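PDB 5GKD: AlyGC from Glaciecola chathamensis, which probably cleaves alginate by beta-elimination, as a calcium-binding alginate lyase of polysaccharide lyase family 6. Local coordinates for residues A493-Q498 against D514-D519; L545-S550 against I575-S580. All blocks are in the same frame, centred on the assembly; numbering follows the deposited sequence.

Contact 1: A493-Q498 against D514-D519; sequences AVIFPQ and DGVYVD
The ring of Phe-496 meets Asp-519 at its edge: OD2 of Asp-519 lies in the ring plane, 3.4 Å from CE1 of Phe-496, and a water lies at the edge too. O of Asp-519 approaches CD1 of Phe-496 obliquely, at 3.3 Å. The carboxylate is turned 55° against the ring, so the two flat groups are not stacked; the ring's stacking partner is Trp-472 of strand 469-473. The other carboxylate oxygen, OD1 of Asp-519, is held by hydrogen bonds from Thr-521 and Asn-554, which fix the rotation of the group. The second ring, that of Tyr-517, lies side by side with Val-494, whose CG1 comes to 4.1 Å from CD1 of Tyr-517. CG1 of Val-494 (chi1 -172°) and CG of Tyr-517 are alike anti to their backbone N, on residues paired in register on one face.

Strands 493-497 and 517-519 pair in parallel sense, their short axes 33° apart, on successive coils of the right-handed beta-helix expected for a pectate-lyase-like chain. Val-494 pairs with Tyr-517 and Ile-495 with Val-518. N of Tyr-517 donates to O of Ala-493 in the longer, more bent bond; N of Ile-495 gives O of Tyr-517 a straighter one of 2.7 Å, while N of Asp-519 reaches O of Ile-495.

The face carrying Ile-495 and Val-518 is buried. There CB of Ile-495 packs on CG2 of Val-518, and CD1 of Ile-495 reaches back to CB of Val-516 at 4.0 Å. CG1 of Val-518 is 3.9 Å from CD of Pro-497, with Leu-531 against both residues. Pro-497 has no N-H to extend the pairing; the water lies within hydrogen-bonding distance of both strands, 2.8 Å from O of Pro-497 and 2.7 Å from O of Asp-519.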
ATOM      1  N   ALA A 493     -21.175  -0.481 -27.699  1.00 37.96           N
ATOM      2  CA  ALA A 493     -20.520   0.628 -27.009  1.00 33.20           C
ATOM      3  C   ALA A 493     -19.110   0.189 -26.781  1.00 32.48           C
ATOM      4  O   ALA A 493     -18.881  -0.716 -26.063  1.00 34.87           O
ATOM      5  CB  ALA A 493     -21.181   0.963 -25.709  1.00 35.28           C
ATOM      6  N   VAL A 494     -18.189   0.863 -27.421  1.00 33.47           N
ATOM      7  CA  VAL A 494     -16.786   0.566 -27.374  1.00 32.11           C
ATOM      8  C   VAL A 494     -16.061   1.565 -26.517  1.00 29.90           C
ATOM      9  O   VAL A 494     -16.159   2.713 -26.739  1.00 34.93           O
ATOM     10  CB  VAL A 494     -16.207   0.556 -28.798  1.00 36.22           C
ATOM     11  CG1 VAL A 494     -14.789   0.062 -28.812  1.00 33.22           C
ATOM     12  CG2 VAL A 494     -17.045  -0.321 -29.692  1.00 37.82           C
ATOM     13  N   ILE A 495     -15.334   1.095 -25.524  1.00 33.40           N
ATOM     14  CA  ILE A 495     -14.613   1.960 -24.593  1.00 32.19           C
ATOM     15  C   ILE A 495     -13.122   1.812 -24.864  1.00 28.88           C
ATOM     16  O   ILE A 495     -12.589   0.697 -24.851  1.00 32.06           O
ATOM     17  CB  ILE A 495     -14.959   1.631 -23.131  1.00 29.93           C
ATOM     18  CG1 ILE A 495     -16.445   1.899 -22.874  1.00 29.87           C
ATOM     19  CG2 ILE A 495     -14.091   2.454 -22.182  1.00 28.35           C
ATOM     20  CD1 ILE A 495     -17.072   1.030 -21.766  1.00 30.37           C
ATOM     21  N   PHE A 496     -12.454   2.932 -25.128  1.00 33.84           N
ATOM     22  CA  PHE A 496     -11.027   2.944 -25.433  1.00 28.24           C
ATOM     23  C   PHE A 496     -10.276   3.622 -24.301  1.00 32.19           C
ATOM     24  O   PHE A 496     -10.225   4.859 -24.253  1.00 32.46           O
ATOM     25  CB  PHE A 496     -10.746   3.679 -26.745  1.00 31.08           C
ATOM     26  CG  PHE A 496     -11.216   2.972 -27.973  1.00 32.93           C
ATOM     27  CD1 PHE A 496     -10.539   1.873 -28.464  1.00 34.82           C
ATOM     28  CD2 PHE A 496     -12.313   3.431 -28.666  1.00 37.21           C
ATOM     29  CE1 PHE A 496     -10.963   1.242 -29.609  1.00 35.34           C
ATOM     30  CE2 PHE A 496     -12.738   2.796 -29.819  1.00 38.09           C
ATOM     31  CZ  PHE A 496     -12.064   1.706 -30.284  1.00 34.76           C
ATOM     32  N   PRO A 497      -9.656   2.879 -23.388  1.00 28.63           N
ATOM     33  CA  PRO A 497      -8.764   3.513 -22.416  1.00 28.55           C
ATOM     34  C   PRO A 497      -7.520   4.087 -23.083  1.00 30.22           C
ATOM     35  O   PRO A 497      -6.927   3.481 -23.981  1.00 32.93           O
ATOM     36  CB  PRO A 497      -8.407   2.361 -21.472  1.00 25.11           C
ATOM     37  CG  PRO A 497      -8.551   1.137 -22.330  1.00 24.53           C
ATOM     38  CD  PRO A 497      -9.711   1.417 -23.215  1.00 26.11           C
ATOM     39  N   GLN A 498      -7.125   5.264 -22.629  1.00 26.49           N
ATOM     40  CA  GLN A 498      -5.872   5.864 -23.040  1.00 27.49           C
ATOM     41  C   GLN A 498      -4.917   6.071 -21.876  1.00 31.33           C
ATOM     42  O   GLN A 498      -3.801   6.555 -22.098  1.00 34.65           O
ATOM     43  CB  GLN A 498      -6.123   7.201 -23.749  1.00 25.93           C
ATOM     44  CG  GLN A 498      -6.943   7.071 -25.027  1.00 30.27           C
ATOM     45  CD  GLN A 498      -7.341   8.418 -25.606  1.00 32.69           C
ATOM     46  OE1 GLN A 498      -8.344   9.001 -25.211  1.00 31.50           O
ATOM     47  NE2 GLN A 498      -6.550   8.918 -26.548  1.00 34.90           N
ATOM     48  N   ASP A 514     -22.075  -4.263 -17.827  1.00 30.07           N
ATOM     49  CA  ASP A 514     -23.066  -5.106 -18.483  1.00 29.67           C
ATOM     50  C   ASP A 514     -23.043  -4.792 -19.977  1.00 34.44           C
ATOM     51  O   ASP A 514     -23.400  -3.684 -20.391  1.00 30.32           O
ATOM     52  CB  ASP A 514     -24.445  -4.868 -17.866  1.00 29.03           C
ATOM     53  CG  ASP A 514     -25.515  -5.761 -18.445  1.00 36.21           C
ATOM     54  OD1 ASP A 514     -25.188  -6.625 -19.288  1.00 38.24           O
ATOM     55  OD2 ASP A 514     -26.687  -5.612 -18.024  1.00 38.01           O
ATOM     56  N   GLY A 515     -22.582  -5.748 -20.778  1.00 29.34           N
ATOM     57  CA  GLY A 515     -22.635  -5.605 -22.218  1.00 32.90           C
ATOM     58  C   GLY A 515     -21.664  -4.619 -22.830  1.00 31.15           C
ATOM     59  O   GLY A 515     -21.887  -4.164 -23.943  1.00 38.76           O
ATOM     60  N   VAL A 516     -20.596  -4.276 -22.159  1.00 31.01           N
ATOM     61  CA  VAL A 516     -19.709  -3.273 -22.695  1.00 25.47           C
ATOM     62  C   VAL A 516     -18.592  -3.962 -23.468  1.00 25.17           C
ATOM     63  O   VAL A 516     -18.364  -5.162 -23.346  1.00 30.14           O
ATOM     64  CB  VAL A 516     -19.143  -2.347 -21.594  1.00 29.39           C
ATOM     65  CG1 VAL A 516     -20.249  -1.881 -20.667  1.00 29.83           C
ATOM     66  CG2 VAL A 516     -18.028  -3.038 -20.815  1.00 28.37           C
ATOM     67  N   TYR A 517     -17.888  -3.182 -24.273  1.00 25.79           N
ATOM     68  CA  TYR A 517     -16.790  -3.684 -25.080  1.00 28.74           C
ATOM     69  C   TYR A 517     -15.593  -2.774 -24.854  1.00 29.22           C
ATOM     70  O   TYR A 517     -15.689  -1.559 -25.049  1.00 30.11           O
ATOM     71  CB  TYR A 517     -17.196  -3.728 -26.561  1.00 34.48           C
ATOM     72  CG  TYR A 517     -16.250  -4.495 -27.440  1.00 35.88           C
ATOM     73  CD1 TYR A 517     -15.043  -3.929 -27.855  1.00 40.02           C
ATOM     74  CD2 TYR A 517     -16.554  -5.786 -27.867  1.00 41.14           C
ATOM     75  CE1 TYR A 517     -14.158  -4.624 -28.661  1.00 39.16           C
ATOM     76  CE2 TYR A 517     -15.669  -6.496 -28.678  1.00 50.10           C
ATOM     77  CZ  TYR A 517     -14.473  -5.904 -29.068  1.00 50.53           C
ATOM     78  OH  TYR A 517     -13.590  -6.590 -29.870  1.00 56.08           O
ATOM     79  N   VAL A 518     -14.473  -3.352 -24.438  1.00 29.58           N
ATOM     80  CA  VAL A 518     -13.275  -2.581 -24.138  1.00 26.86           C
ATOM     81  C   VAL A 518     -12.159  -3.064 -25.037  1.00 25.64           C
ATOM     82  O   VAL A 518     -11.808  -4.249 -25.015  1.00 29.79           O
ATOM     83  CB  VAL A 518     -12.851  -2.679 -22.662  1.00 25.70           C
ATOM     84  CG1 VAL A 518     -11.553  -1.894 -22.451  1.00 22.34           C
ATOM     85  CG2 VAL A 518     -13.924  -2.140 -21.743  1.00 21.61           C
ATOM     86  N   ASP A 519     -11.601  -2.145 -25.814  1.00 27.08           N
ATOM     87  CA  ASP A 519     -10.411  -2.372 -26.617  1.00 28.42           C
ATOM     88  C   ASP A 519      -9.325  -1.477 -26.038  1.00 27.20           C
ATOM     89  O   ASP A 519      -9.395  -0.253 -26.164  1.00 31.91           O
ATOM     90  CB  ASP A 519     -10.694  -2.062 -28.090  1.00 28.93           C
ATOM     91  CG  ASP A 519      -9.466  -2.168 -28.972  1.00 29.69           C
ATOM     92  OD1 ASP A 519      -8.400  -2.610 -28.505  1.00 32.40           O
ATOM     93  OD2 ASP A 519      -9.570  -1.796 -30.161  1.00 37.55           O
TER
HETATM   94  O   HOH W   1      -7.663   1.798 -26.110  1.00 29.92           O

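Contact 2: L545-S550 against I575-S580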
ATOM      1  N   LEU A 545     -17.988  -6.136  -7.347  1.00 24.24           N
ATOM      2  CA  LEU A 545     -17.691  -6.022  -8.770  1.00 25.23           C
ATOM      3  C   LEU A 545     -18.434  -7.122  -9.524  1.00 24.92           C
ATOM      4  O   LEU A 545     -18.227  -8.306  -9.249  1.00 23.91           O
ATOM      5  CB  LEU A 545     -16.176  -6.107  -9.017  1.00 24.16           C
ATOM      6  CG  LEU A 545     -15.694  -6.167 -10.470  1.00 19.45           C
ATOM      7  CD1 LEU A 545     -16.175  -4.964 -11.246  1.00 22.68           C
ATOM      8  CD2 LEU A 545     -14.181  -6.283 -10.532  1.00 21.31           C
ATOM      9  N   ALA A 546     -19.299  -6.729 -10.462  1.00 26.17           N
ATOM     10  CA  ALA A 546     -20.049  -7.648 -11.316  1.00 25.04           C
ATOM     11  C   ALA A 546     -19.761  -7.326 -12.775  1.00 27.16           C
ATOM     12  O   ALA A 546     -19.778  -6.157 -13.170  1.00 27.66           O
ATOM     13  CB  ALA A 546     -21.557  -7.562 -11.055  1.00 26.74           C
ATOM     14  N   ILE A 547     -19.489  -8.360 -13.566  1.00 30.24           N
ATOM     15  CA  ILE A 547     -19.121  -8.224 -14.971  1.00 26.61           C
ATOM     16  C   ILE A 547     -19.957  -9.213 -15.771  1.00 28.27           C
ATOM     17  O   ILE A 547     -19.851 -10.427 -15.561  1.00 29.72           O
ATOM     18  CB  ILE A 547     -17.621  -8.473 -15.186  1.00 27.56           C
ATOM     19  CG1 ILE A 547     -16.811  -7.406 -14.451  1.00 24.41           C
ATOM     20  CG2 ILE A 547     -17.270  -8.483 -16.666  1.00 24.93           C
ATOM     21  CD1 ILE A 547     -15.357  -7.652 -14.475  1.00 26.11           C
ATOM     22  N   LYS A 548     -20.791  -8.699 -16.677  1.00 28.09           N
ATOM     23  CA  LYS A 548     -21.765  -9.515 -17.402  1.00 34.02           C
ATOM     24  C   LYS A 548     -21.765  -9.135 -18.871  1.00 29.58           C
ATOM     25  O   LYS A 548     -21.775  -7.951 -19.202  1.00 31.92           O
ATOM     26  CB  LYS A 548     -23.187  -9.331 -16.853  1.00 32.29           C
ATOM     27  CG  LYS A 548     -23.278  -9.341 -15.363  1.00 37.97           C
ATOM     28  CD  LYS A 548     -24.646  -8.936 -14.852  1.00 39.43           C
ATOM     29  CE  LYS A 548     -24.643  -9.006 -13.323  1.00 46.78           C
ATOM     30  NZ  LYS A 548     -25.943  -8.642 -12.699  1.00 42.73           N
ATOM     31  N   ASN A 549     -21.774 -10.137 -19.748  1.00 29.96           N
ATOM     32  CA  ASN A 549     -22.008  -9.920 -21.180  1.00 30.16           C
ATOM     33  C   ASN A 549     -20.980  -8.990 -21.810  1.00 32.33           C
ATOM     34  O   ASN A 549     -21.288  -8.289 -22.775  1.00 30.53           O
ATOM     35  CB  ASN A 549     -23.413  -9.361 -21.429  1.00 30.27           C
ATOM     36  CG  ASN A 549     -24.485 -10.144 -20.707  1.00 31.34           C
ATOM     37  OD1 ASN A 549     -25.223  -9.596 -19.893  1.00 40.22           O
ATOM     38  ND2 ASN A 549     -24.574 -11.431 -20.998  1.00 30.62           N
ATOM     39  N   SER A 550     -19.758  -8.951 -21.291  1.00 28.17           N
ATOM     40  CA  SER A 550     -18.818  -7.942 -21.736  1.00 25.93           C
ATOM     41  C   SER A 550     -17.611  -8.583 -22.398  1.00 24.78           C
ATOM     42  O   SER A 550     -17.329  -9.766 -22.226  1.00 28.02           O
ATOM     43  CB  SER A 550     -18.373  -7.048 -20.568  1.00 27.84           C
ATOM     44  OG  SER A 550     -19.483  -6.373 -20.017  1.00 27.73           O
ATOM     45  N   ILE A 575     -16.687 -10.816  -6.407  1.00 23.50           N
ATOM     46  CA  ILE A 575     -16.367 -10.540  -7.798  1.00 23.55           C
ATOM     47  C   ILE A 575     -17.090 -11.597  -8.615  1.00 25.20           C
ATOM     48  O   ILE A 575     -16.885 -12.797  -8.397  1.00 26.09           O
ATOM     49  CB  ILE A 575     -14.852 -10.578  -8.052  1.00 22.78           C
ATOM     50  CG1 ILE A 575     -14.165  -9.481  -7.244  1.00 22.36           C
ATOM     51  CG2 ILE A 575     -14.540 -10.405  -9.519  1.00 21.01           C
ATOM     52  CD1 ILE A 575     -12.677  -9.673  -7.129  1.00 19.20           C
ATOM     53  N   GLU A 576     -17.961 -11.165  -9.522  1.00 26.26           N
ATOM     54  CA  GLU A 576     -18.762 -12.087 -10.318  1.00 28.99           C
ATOM     55  C   GLU A 576     -18.617 -11.786 -11.804  1.00 26.96           C
ATOM     56  O   GLU A 576     -18.874 -10.661 -12.239  1.00 27.13           O
ATOM     57  CB  GLU A 576     -20.232 -12.020  -9.922  1.00 29.47           C
ATOM     58  CG  GLU A 576     -20.904 -13.361 -10.091  1.00 35.88           C
ATOM     59  CD  GLU A 576     -22.364 -13.256 -10.402  1.00 41.33           C
ATOM     60  OE1 GLU A 576     -23.046 -14.302 -10.317  1.00 47.98           O
ATOM     61  OE2 GLU A 576     -22.820 -12.136 -10.726  1.00 40.64           O
ATOM     62  N   VAL A 577     -18.226 -12.797 -12.573  1.00 26.88           N
ATOM     63  CA  VAL A 577     -18.049 -12.699 -14.016  1.00 24.59           C
ATOM     64  C   VAL A 577     -18.975 -13.716 -14.676  1.00 29.84           C
ATOM     65  O   VAL A 577     -18.869 -14.922 -14.411  1.00 28.83           O
ATOM     66  CB  VAL A 577     -16.592 -12.947 -14.429  1.00 23.99           C
ATOM     67  CG1 VAL A 577     -16.445 -12.853 -15.926  1.00 25.96           C
ATOM     68  CG2 VAL A 577     -15.658 -11.953 -13.726  1.00 26.39           C
ATOM     69  N   GLN A 578     -19.879 -13.232 -15.533  1.00 29.78           N
ATOM     70  CA  GLN A 578     -20.839 -14.074 -16.247  1.00 29.19           C
ATOM     71  C   GLN A 578     -20.804 -13.743 -17.732  1.00 27.25           C
ATOM     72  O   GLN A 578     -20.819 -12.564 -18.105  1.00 28.68           O
ATOM     73  CB  GLN A 578     -22.271 -13.882 -15.729  1.00 28.37           C
ATOM     74  CG  GLN A 578     -22.503 -14.232 -14.281  1.00 33.27           C
ATOM     75  CD  GLN A 578     -22.406 -15.718 -14.015  1.00 36.00           C
ATOM     76  OE1 GLN A 578     -22.479 -16.532 -14.935  1.00 37.43           O
ATOM     77  NE2 GLN A 578     -22.238 -16.083 -12.753  1.00 32.10           N
ATOM     78  N   ASP A 579     -20.753 -14.779 -18.574  1.00 27.35           N
ATOM     79  CA  ASP A 579     -21.001 -14.631 -20.015  1.00 29.14           C
ATOM     80  C   ASP A 579     -20.135 -13.538 -20.638  1.00 27.93           C
ATOM     81  O   ASP A 579     -20.633 -12.649 -21.320  1.00 27.66           O
ATOM     82  CB  ASP A 579     -22.487 -14.341 -20.277  1.00 28.42           C
ATOM     83  CG  ASP A 579     -23.413 -15.318 -19.561  1.00 30.22           C
ATOM     84  OD1 ASP A 579     -23.307 -16.524 -19.823  1.00 34.85           O
ATOM     85  OD2 ASP A 579     -24.238 -14.888 -18.725  1.00 34.38           O
ATOM     86  N   SER A 580     -18.826 -13.594 -20.391  1.00 28.83           N
ATOM     87  CA  SER A 580     -17.923 -12.525 -20.802  1.00 29.26           C
ATOM     88  C   SER A 580     -16.698 -13.099 -21.504  1.00 29.68           C
ATOM     89  O   SER A 580     -16.323 -14.256 -21.295  1.00 32.77           O
ATOM     90  CB  SER A 580     -17.499 -11.654 -19.593  1.00 28.82           C
ATOM     91  OG  SER A 580     -18.620 -10.977 -19.039  1.00 26.70           O
TER
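Ile-547 and Val-577 pair in exact register on strands 545-548 and 575-578, neighbouring rungs of a parallel beta-helix; the axes of these short strands are 4.7 Å apart at closest approach and only 3° from parallel. Their side chains point to the buried face together with Leu-545 and Ile-575, so like residues stack coil upon coil: CB of Ile-547 is 4.3 Å from CG2 of Val-577. Phe-563 lies against Ile-547, and from across the coil Phe-590 of strand 590-592 packs against both Ile-575 and Val-577.

The backbone between them is regularly bonded. Glu-576 donates from N to O of Leu-545 and accepts at O from N of Ile-547, after which N of Gln-578 reaches O of Ile-547 at 2.8 Å.

The opposite face, carrying Ala-546, Lys-548, Glu-576 and Gln-578, is looser and partly exposed apart from buried Ala-546. Lys-548 is extended beyond CG and leaves NZ 5.1 Å from OE2 of Glu-576, not in contact, though the opposite charges may still attract. Within its own strand Gln-578 folds back, and its NE2 donates to OE1 of Glu-576 from above the carboxylate plane; the same NE2 also bonds Glu-610 on strand 606-610.

At the turn after the strands, hydrogen bonds take over from side-chain packing. Asn-549 and Asp-579 both have positive phi, so the two chains bend alike and stay in step to Ser-550 and Ser-580. O of Gln-578 accepts from N of Asn-549 and from OG of Ser-580, the latter standing above the carbonyl plane. That hydroxyl oxygen, OG of Ser-580, in turn receives N-H of Ser-550 at 3.2 Å in a nearly straight bond of 173°.

Contact 1 precedes contact 2 in the chain, with centres about 14 Å apart, and both belong to the second beta-helical stack, where the parallel strands lying between residues 441 and 725 form the rungs. Strand 543-548 pairs with 510-514 on one side and 572-578 on the other, whereas 493-497 pairs with 517-519 beyond the bend at Gly-515. The two contacts therefore lie on different faces of the coil, joined at that bend: N of Gly-515 is 2.8 Å from O of Lys-548, and N of Val-516 is 3.2 Å from OG of Ser-550, both probable hydrogen bonds. Neither contains the residues of the calcium or carbonate sites, which lie on the other, N-terminal stack.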